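Local atomic coordinates of 1-pyrroline-5-carboxylate dehydrogenase (Thermus thermophilus, PDB entry 1UZB), a protein that probably catalyses the NAD-dependent oxidation of 1-pyrroline-5-carboxylate, by way of its open-chain semialdehyde, to glutamate, a late step in proline breakdown. Residues Y375-I378 and G379-E382; R427-D430 and F431-L435. All blocks are in the same frame, centred on the assembly; numbering follows the deposited sequence.

Interaction 1 (Y375-I378 and G379-E382)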
ATOM      1  N   TYR A 375     -20.760  30.333 -42.479  1.00  7.29           N
ATOM      2  CA  TYR A 375     -20.874  28.882 -42.496  1.00  7.97           C
ATOM      3  C   TYR A 375     -22.320  28.459 -42.725  1.00  7.30           C
ATOM      4  O   TYR A 375     -22.578  27.417 -43.329  1.00  7.25           O
ATOM      5  CB  TYR A 375     -20.341  28.283 -41.191  1.00  8.40           C
ATOM      6  CG  TYR A 375     -18.878  27.907 -41.264  1.00  7.67           C
ATOM      7  CD1 TYR A 375     -18.436  26.940 -42.166  1.00  7.03           C
ATOM      8  CD2 TYR A 375     -17.936  28.515 -40.438  1.00  7.49           C
ATOM      9  CE1 TYR A 375     -17.091  26.584 -42.244  1.00  7.32           C
ATOM     10  CE2 TYR A 375     -16.583  28.169 -40.508  1.00  8.76           C
ATOM     11  CZ  TYR A 375     -16.170  27.201 -41.410  1.00  6.95           C
ATOM     12  OH  TYR A 375     -14.845  26.833 -41.469  1.00  8.60           O
ATOM     13  N   ILE A 376     -23.265  29.264 -42.251  1.00  7.59           N
ATOM     14  CA  ILE A 376     -24.670  28.947 -42.453  1.00  8.72           C
ATOM     15  C   ILE A 376     -24.999  29.047 -43.947  1.00  8.79           C
ATOM     16  O   ILE A 376     -25.740  28.223 -44.484  1.00  9.19           O
ATOM     17  CB  ILE A 376     -25.577  29.885 -41.612  1.00  8.53           C
ATOM     18  CG1 ILE A 376     -25.478  29.485 -40.134  1.00 10.40           C
ATOM     19  CG2 ILE A 376     -27.020  29.815 -42.099  1.00  9.49           C
ATOM     20  CD1 ILE A 376     -26.165  30.439 -39.169  1.00 10.55           C
ATOM     21  N   GLU A 377     -24.432  30.043 -44.622  1.00  9.13           N
ATOM     22  CA  GLU A 377     -24.667  30.203 -46.057  1.00  9.84           C
ATOM     23  C   GLU A 377     -24.064  29.025 -46.818  1.00  9.50           C
ATOM     24  O   GLU A 377     -24.639  28.539 -47.794  1.00 11.91           O
ATOM     25  CB  GLU A 377     -24.069  31.522 -46.553  1.00 11.07           C
ATOM     26  CG  GLU A 377     -24.855  32.735 -46.095  1.00 14.27           C
ATOM     27  CD  GLU A 377     -26.328  32.610 -46.425  1.00 14.18           C
ATOM     28  OE1 GLU A 377     -26.662  32.512 -47.625  1.00 16.26           O
ATOM     29  OE2 GLU A 377     -27.152  32.601 -45.488  1.00 16.13           O
ATOM     30  N   ILE A 378     -22.903  28.567 -46.367  1.00  9.39           N
ATOM     31  CA  ILE A 378     -22.243  27.428 -46.988  1.00  9.94           C
ATOM     32  C   ILE A 378     -23.099  26.182 -46.775  1.00  9.95           C
ATOM     33  O   ILE A 378     -23.324  25.401 -47.699  1.00 10.33           O
ATOM     34  CB  ILE A 378     -20.842  27.196 -46.371  1.00  9.88           C
ATOM     35  CG1 ILE A 378     -19.912  28.349 -46.759  1.00 11.34           C
ATOM     36  CG2 ILE A 378     -20.282  25.851 -46.827  1.00 10.58           C
ATOM     37  CD1 ILE A 378     -18.600  28.365 -46.004  1.00 13.59           C
ATOM     38  N   GLY A 379     -23.584  26.012 -45.548  1.00  8.73           N
ATOM     39  CA  GLY A 379     -24.407  24.862 -45.220  1.00  8.92           C
ATOM     40  C   GLY A 379     -25.683  24.759 -46.038  1.00  8.77           C
ATOM     41  O   GLY A 379     -26.150  23.658 -46.323  1.00  7.80           O
ATOM     42  N   LYS A 380     -26.252  25.900 -46.413  1.00  9.57           N
ATOM     43  CA  LYS A 380     -27.482  25.907 -47.200  1.00 11.29           C
ATOM     44  C   LYS A 380     -27.314  25.219 -48.550  1.00 11.70           C
ATOM     45  O   LYS A 380     -28.287  24.749 -49.138  1.00 14.08           O
ATOM     46  CB  LYS A 380     -27.972  27.341 -47.413  1.00 11.39           C
ATOM     47  CG  LYS A 380     -28.551  27.988 -46.164  1.00 13.52           C
ATOM     48  CD  LYS A 380     -28.958  29.426 -46.440  1.00 15.22           C
ATOM     49  CE  LYS A 380     -29.601  30.075 -45.226  1.00 17.81           C
ATOM     50  NZ  LYS A 380     -29.934  31.498 -45.502  1.00 19.44           N
ATOM     51  N   ASN A 381     -26.079  25.154 -49.036  1.00 10.87           N
ATOM     52  CA  ASN A 381     -25.799  24.518 -50.318  1.00 10.99           C
ATOM     53  C   ASN A 381     -25.187  23.133 -50.140  1.00 11.49           C
ATOM     54  O   ASN A 381     -24.763  22.505 -51.112  1.00 11.72           O
ATOM     55  CB  ASN A 381     -24.860  25.405 -51.141  1.00 12.43           C
ATOM     56  CG  ASN A 381     -25.511  26.712 -51.558  1.00 13.86           C
ATOM     57  OD1 ASN A 381     -24.859  27.753 -51.613  1.00 18.07           O
ATOM     58  ND2 ASN A 381     -26.802  26.659 -51.863  1.00 15.92           N
ATOM     59  N   GLU A 382     -25.142  22.655 -48.899  1.00  9.94           N
ATOM     60  CA  GLU A 382     -24.585  21.336 -48.611  1.00 10.93           C
ATOM     61  C   GLU A 382     -25.635  20.407 -48.007  1.00 10.60           C
ATOM     62  O   GLU A 382     -25.716  19.231 -48.363  1.00 12.11           O
ATOM     63  CB  GLU A 382     -23.391  21.453 -47.658  1.00  9.57           C
ATOM     64  CG  GLU A 382     -22.227  22.256 -48.213  1.00 11.11           C
ATOM     65  CD  GLU A 382     -20.987  22.156 -47.350  1.00 10.39           C
ATOM     66  OE1 GLU A 382     -21.108  22.294 -46.113  1.00 10.96           O
ATOM     67  OE2 GLU A 382     -19.889  21.940 -47.907  1.00 12.34           O
TER
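Ile378 and Glu382 lie alongside each other, pointing the same way, on the closely packed side of this helix end. The CG2 branch of Ile378 sits 3.7 Å from OE1 of Glu382, and Glu382 CG rests 3.4 Å from Ile378 O. A carboxylate offers two acceptors, and those of Glu382 serve the backbone N-H groups of Arg412 (OE2) and Ile413 (OE1). Ile376, apolar and buried, packs on Thr402 and Phe404. Here helix 366-379 comes to its C-terminal end: Gly379 N still gives an ordinary four-residue helical bond to Tyr375 O (2.8 Å), whereas Asn381 N reaches only three residues back, to Ile378 O, arriving from above the carbonyl plane (53° out of it). Such tightening is common where a helix runs out; Gly379 is buried there without a side chain. The exposed side is looser and charged. Glu377 bends at chi2 (-52°), and Lys380 NZ meets its OE2 at 3.0 Å on the syn side of the Glu377 carboxylate, a salt bridge within one turn. Lys380 CG, beside its backbone N, lies 3.3 Å from Ile376 O; the extended chain beyond touches Ile376 and Phe404 while carrying the ammonium out to Glu377.

Interaction 2 (R427-D430 and F431-L435)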
ATOM      1  N   ARG A 427     -27.512  11.181 -41.429  1.00  7.51           N
ATOM      2  CA  ARG A 427     -28.278   9.944 -41.359  1.00  8.24           C
ATOM      3  C   ARG A 427     -27.449   8.780 -41.893  1.00  9.11           C
ATOM      4  O   ARG A 427     -26.948   8.834 -43.016  1.00 10.13           O
ATOM      5  CB  ARG A 427     -29.565  10.099 -42.177  1.00  9.53           C
ATOM      6  CG  ARG A 427     -30.460   8.870 -42.205  1.00 11.18           C
ATOM      7  CD  ARG A 427     -31.843   9.219 -42.739  1.00 12.83           C
ATOM      8  NE  ARG A 427     -31.805   9.667 -44.128  1.00 13.02           N
ATOM      9  CZ  ARG A 427     -31.763   8.854 -45.180  1.00 14.95           C
ATOM     10  NH1 ARG A 427     -31.728   9.356 -46.407  1.00 16.69           N
ATOM     11  NH2 ARG A 427     -31.773   7.538 -45.008  1.00 16.51           N
ATOM     12  N   VAL A 428     -27.302   7.736 -41.083  1.00  7.80           N
ATOM     13  CA  VAL A 428     -26.525   6.561 -41.470  1.00  9.17           C
ATOM     14  C   VAL A 428     -27.372   5.299 -41.326  1.00  8.33           C
ATOM     15  O   VAL A 428     -28.398   5.309 -40.647  1.00  8.98           O
ATOM     16  CB  VAL A 428     -25.237   6.436 -40.616  1.00  7.13           C
ATOM     17  CG1 VAL A 428     -24.392   7.693 -40.771  1.00  9.43           C
ATOM     18  CG2 VAL A 428     -25.585   6.221 -39.151  1.00  7.53           C
ATOM     19  N   LYS A 429     -26.939   4.212 -41.961  1.00 10.51           N
ATOM     20  CA  LYS A 429     -27.696   2.965 -41.932  1.00 11.32           C
ATOM     21  C   LYS A 429     -27.673   2.203 -40.614  1.00 11.62           C
ATOM     22  O   LYS A 429     -28.717   1.754 -40.137  1.00 14.73           O
ATOM     23  CB  LYS A 429     -27.227   2.030 -43.052  1.00 14.66           C
ATOM     24  CG  LYS A 429     -27.979   0.704 -43.082  1.00 18.80           C
ATOM     25  CD  LYS A 429     -27.531  -0.203 -44.221  1.00 20.73           C
ATOM     26  CE  LYS A 429     -26.110  -0.715 -44.031  1.00 22.89           C
ATOM     27  NZ  LYS A 429     -25.087   0.360 -44.151  1.00 25.27           N
ATOM     28  N   ASP A 430     -26.491   2.048 -40.033  1.00 11.34           N
ATOM     29  CA  ASP A 430     -26.363   1.315 -38.782  1.00 10.82           C
ATOM     30  C   ASP A 430     -25.272   1.877 -37.887  1.00 10.92           C
ATOM     31  O   ASP A 430     -24.647   2.886 -38.213  1.00  9.60           O
ATOM     32  CB  ASP A 430     -26.084  -0.166 -39.062  1.00 12.98           C
ATOM     33  CG  ASP A 430     -24.951  -0.375 -40.048  1.00 13.35           C
ATOM     34  OD1 ASP A 430     -23.987   0.418 -40.035  1.00 13.38           O
ATOM     35  OD2 ASP A 430     -25.019  -1.346 -40.832  1.00 17.78           O
ATOM     36  N   PHE A 431     -25.039   1.205 -36.764  1.00  9.75           N
ATOM     37  CA  PHE A 431     -24.040   1.648 -35.805  1.00  8.82           C
ATOM     38  C   PHE A 431     -22.617   1.625 -36.357  1.00  9.40           C
ATOM     39  O   PHE A 431     -21.825   2.517 -36.068  1.00  8.32           O
ATOM     40  CB  PHE A 431     -24.114   0.802 -34.534  1.00  9.36           C
ATOM     41  CG  PHE A 431     -23.467   1.449 -33.347  1.00  8.07           C
ATOM     42  CD1 PHE A 431     -24.078   2.525 -32.713  1.00  9.00           C
ATOM     43  CD2 PHE A 431     -22.235   1.006 -32.882  1.00  8.48           C
ATOM     44  CE1 PHE A 431     -23.468   3.152 -31.631  1.00  9.09           C
ATOM     45  CE2 PHE A 431     -21.616   1.625 -31.800  1.00  9.51           C
ATOM     46  CZ  PHE A 431     -22.235   2.700 -31.174  1.00  9.61           C
ATOM     47  N   ALA A 432     -22.287   0.605 -37.145  1.00  9.24           N
ATOM     48  CA  ALA A 432     -20.950   0.516 -37.719  1.00  9.26           C
ATOM     49  C   ALA A 432     -20.700   1.738 -38.596  1.00  7.82           C
ATOM     50  O   ALA A 432     -19.635   2.353 -38.536  1.00 10.23           O
ATOM     51  CB  ALA A 432     -20.807  -0.760 -38.542  1.00  9.71           C
ATOM     52  N   GLU A 433     -21.689   2.091 -39.409  1.00  8.71           N
ATOM     53  CA  GLU A 433     -21.558   3.250 -40.280  1.00  9.02           C
ATOM     54  C   GLU A 433     -21.481   4.517 -39.428  1.00  7.78           C
ATOM     55  O   GLU A 433     -20.772   5.460 -39.772  1.00  7.00           O
ATOM     56  CB  GLU A 433     -22.744   3.325 -41.243  1.00 10.32           C
ATOM     57  CG  GLU A 433     -22.629   4.416 -42.286  1.00 15.68           C
ATOM     58  CD  GLU A 433     -23.706   4.312 -43.347  1.00 17.23           C
ATOM     59  OE1 GLU A 433     -23.718   3.300 -44.081  1.00 23.51           O
ATOM     60  OE2 GLU A 433     -24.538   5.234 -43.444  1.00 22.35           O
ATOM     61  N   ALA A 434     -22.208   4.534 -38.314  1.00  6.98           N
ATOM     62  CA  ALA A 434     -22.187   5.693 -37.424  1.00  6.27           C
ATOM     63  C   ALA A 434     -20.771   5.930 -36.897  1.00  5.91           C
ATOM     64  O   ALA A 434     -20.292   7.061 -36.876  1.00  6.77           O
ATOM     65  CB  ALA A 434     -23.153   5.487 -36.262  1.00  7.00           C
ATOM     66  N   LEU A 435     -20.102   4.861 -36.473  1.00  5.82           N
ATOM     67  CA  LEU A 435     -18.741   4.986 -35.964  1.00  6.68           C
ATOM     68  C   LEU A 435     -17.786   5.433 -37.065  1.00  6.89           C
ATOM     69  O   LEU A 435     -16.881   6.234 -36.823  1.00  8.02           O
ATOM     70  CB  LEU A 435     -18.266   3.655 -35.370  1.00  9.13           C
ATOM     71  CG  LEU A 435     -18.881   3.269 -34.022  1.00  7.21           C
ATOM     72  CD1 LEU A 435     -18.482   1.843 -33.672  1.00 10.54           C
ATOM     73  CD2 LEU A 435     -18.416   4.241 -32.943  1.00  9.01           C
TER
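Asp430 OD1 receives the backbone N-H of Glu433 at 2.9 Å, nearly along its C-O axis and with a fairly straight N-H angle of 162°. The aspartate CG stands between its own backbone N and carbonyl carbon (chi1 50°), a torsion that turns the carboxylate back over the first helical turn. Its negative charge there would probably be favoured by the positive end of the helix dipole. Asp430 O meanwhile accepts from Ala434 N, also at 2.9 Å, in the carbonyl plane. Glu433, extended with CG anti to the backbone N, runs back to Val428 and Lys429. Its OE2 takes Lys429 N at 3.0 Å, the donor standing far above the carboxylate plane, while OE1 meets Lys429 NZ at 3.2 Å, the two side chains crossing at about a right angle. Lys429 NZ also forms a long salt bridge to Asp430 OD2 (3.7 Å). Along the same glutamate chain, CG packs 3.7 Å from Val428 CB, and Val428 CG2 rests 3.8 Å from Ala434 CB, a methyl small enough to let helix and strand approach. An alanine in place of Glu433 removes both carboxylate oxygens, which would probably leave Lys429 N without this acceptor and its ammonium freer to swing. This aspartate N-cap starts helix 431-439 after strand 422-428, whose sheet, with 325-331 and 293-297, is consistent with an aldehyde dehydrogenase catalytic domain.

The two contacts follow one another along the chain, neither nested nor crossed. Both are local, between adjoining segments, so neither closes a long loop. Interaction 1 comes first, a helix-end turn from helix 366-379 toward strand 384-387, an outermost strand of the seven-stranded mixed sheet. The chain then adds strand 402-405 antiparallel to it and strand 422-428 beside that, before interaction 2, a strand-to-helix turn, leads into helix 431-439. One contact thus ends a helix that leads into the sheet, and the other begins a helix that leaves it. The centres of interactions 1 and 2 are about 24 Å apart, without touch; strand 402-405, between 384-387 and 422-428, joins the two regions through the sheet.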